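Local coordinates for profilin II (Homo sapiens, PDB 1D1J), which binds actin and poly-L-proline, as an acidic isoform of the profilin family, and probably regulates actin filament assembly, at residues Met49-Asp54 with Arg107-Val112. Sequence-based numbering, arbitrary orientation.
Sequences MIVGKD and RALVIV
In the profilin fold, short helices pack on one face of a central antiparallel sheet, and here the last turn of helix 44-51 meets strand 108-114. Ile50 and Val51 are the helix residues that touch the strand, and Leu109 and Ile111 receive them. The contact is purely apolar, with no hydrogen bond between the two segments. Leu109 is the centre of it. Its two methyls diverge and each meets a different helix residue. Leu109 CD2 meets Ile50 CG2 at 3.8 Å, and Leu109 CD1 meets Val51 CG1 at 3.9 Å. The forked end of Leu109 faces the helix. Ile50 also uses both of its branches. CG2 lies anti to the backbone N and takes the contact with Leu109. The longer branch is extended, with chi2 at 176°, and carries CD1 along to Ile111. There the approach is looser: Ile50 CD1 and Ile111 CD1 are methyl to methyl at 4.3 Å. The backbones stay well apart, with Val51 CA and Leu109 CA separated by 9.4 Å, and between the two segments only side chains touch. Gly52 then leaves the helical conformation, and the chain turns away from the strand. Arg55 NH1 hydrogen-bonds the carbonyl oxygens of Ile50 and Gly52, and Tyr78 OH that of Val51; the Ile50 and Val51 methyls face the sheet. Tyr24 touches both Val51 and Leu109, and Leu65 of strand 63-65 packs against Ile50. Strand 108-114 lies between strands 16-23 and 99-104, antiparallel to both, and its Val110 and Val112 alternate with Leu109 and Ile111 and point to the other face of the sheet, where they pack on the C-terminal helix 120-136.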
loop_
_atom_site.group_PDB
_atom_site.type_symbol
_atom_site.label_atom_id
_atom_site.label_comp_id
_atom_site.label_asym_id
_atom_site.label_seq_id
_atom_site.Cartn_x
_atom_site.Cartn_y
_atom_site.Cartn_z
ATOM N N MET A 49 -17.477 6.792 -21.585
ATOM C CA MET A 49 -16.752 5.840 -22.439
ATOM C C MET A 49 -15.593 5.166 -21.701
ATOM O O MET A 49 -15.252 4.020 -21.984
ATOM C CB MET A 49 -16.229 6.526 -23.710
ATOM C CG MET A 49 -15.512 5.587 -24.686
ATOM S SD MET A 49 -16.593 4.287 -25.384
ATOM C CE MET A 49 -16.650 4.767 -27.170
ATOM N N ILE A 50 -14.993 5.889 -20.760
ATOM C CA ILE A 50 -13.882 5.368 -19.981
ATOM C C ILE A 50 -14.351 4.308 -18.986
ATOM O O ILE A 50 -13.781 3.219 -18.922
ATOM C CB ILE A 50 -13.169 6.504 -19.201
ATOM C CG1 ILE A 50 -12.456 7.449 -20.170
ATOM C CG2 ILE A 50 -12.191 5.930 -18.180
ATOM C CD1 ILE A 50 -11.809 8.637 -19.493
ATOM N N VAL A 51 -15.400 4.633 -18.231
ATOM C CA VAL A 51 -15.938 3.750 -17.193
ATOM C C VAL A 51 -17.142 2.887 -17.588
ATOM O O VAL A 51 -17.697 2.172 -16.751
ATOM C CB VAL A 51 -16.300 4.561 -15.925
ATOM C CG1 VAL A 51 -15.076 5.277 -15.395
ATOM C CG2 VAL A 51 -17.403 5.569 -16.231
ATOM N N GLY A 52 -17.507 2.916 -18.866
ATOM C CA GLY A 52 -18.649 2.149 -19.342
ATOM C C GLY A 52 -18.566 0.636 -19.209
ATOM O O GLY A 52 -17.487 0.070 -19.015
ATOM N N LYS A 53 -19.721 -0.020 -19.325
ATOM C CA LYS A 53 -19.821 -1.478 -19.226
ATOM C C LYS A 53 -19.168 -2.118 -20.436
ATOM O O LYS A 53 -18.658 -3.238 -20.365
ATOM C CB LYS A 53 -21.288 -1.903 -19.142
ATOM N N ASP A 54 -19.199 -1.386 -21.544
ATOM C CA ASP A 54 -18.626 -1.828 -22.811
ATOM C C ASP A 54 -17.107 -1.656 -22.784
ATOM O O ASP A 54 -16.596 -0.544 -22.924
ATOM C CB ASP A 54 -19.235 -1.008 -23.953
ATOM C CG ASP A 54 -18.827 -1.505 -25.328
ATOM O OD1 ASP A 54 -18.464 -2.692 -25.467
ATOM O OD2 ASP A 54 -18.882 -0.693 -26.272
ATOM N N ARG A 107 -14.725 7.183 -6.189
ATOM C CA ARG A 107 -15.630 7.849 -7.126
ATOM C C ARG A 107 -14.838 8.815 -7.996
ATOM O O ARG A 107 -15.413 9.574 -8.794
ATOM C CB ARG A 107 -16.732 8.603 -6.354
ATOM N N ALA A 108 -13.514 8.722 -7.884
ATOM C CA ALA A 108 -12.602 9.598 -8.605
ATOM C C ALA A 108 -11.673 8.876 -9.586
ATOM O O ALA A 108 -11.213 7.763 -9.330
ATOM C CB ALA A 108 -11.786 10.401 -7.601
ATOM N N LEU A 109 -11.348 9.566 -10.674
ATOM C CA LEU A 109 -10.483 9.043 -11.727
ATOM C C LEU A 109 -9.198 9.897 -11.853
ATOM O O LEU A 109 -9.264 11.109 -12.044
ATOM C CB LEU A 109 -11.254 9.067 -13.050
ATOM C CG LEU A 109 -11.427 7.867 -13.980
ATOM C CD1 LEU A 109 -12.177 6.750 -13.293
ATOM C CD2 LEU A 109 -12.177 8.321 -15.237
ATOM N N VAL A 110 -8.040 9.274 -11.663
ATOM C CA VAL A 110 -6.738 9.939 -11.799
ATOM C C VAL A 110 -6.334 9.798 -13.276
ATOM O O VAL A 110 -6.337 8.697 -13.825
ATOM C CB VAL A 110 -5.642 9.240 -10.914
ATOM C CG1 VAL A 110 -4.288 9.917 -11.100
ATOM C CG2 VAL A 110 -6.043 9.252 -9.438
ATOM N N ILE A 111 -6.044 10.907 -13.941
ATOM C CA ILE A 111 -5.642 10.840 -15.346
ATOM C C ILE A 111 -4.351 11.629 -15.578
ATOM O O ILE A 111 -4.261 12.808 -15.251
ATOM C CB ILE A 111 -6.769 11.331 -16.312
ATOM C CG1 ILE A 111 -8.091 10.632 -15.974
ATOM C CG2 ILE A 111 -6.398 11.017 -17.770
ATOM C CD1 ILE A 111 -9.220 10.966 -16.913
ATOM N N VAL A 112 -3.356 10.953 -16.141
ATOM C CA VAL A 112 -2.058 11.557 -16.405
ATOM C C VAL A 112 -1.588 11.351 -17.852
ATOM O O VAL A 112 -1.791 10.281 -18.437
ATOM C CB VAL A 112 -0.963 11.003 -15.427
ATOM C CG1 VAL A 112 -1.190 11.526 -14.015
ATOM C CG2 VAL A 112 -0.967 9.475 -15.426
#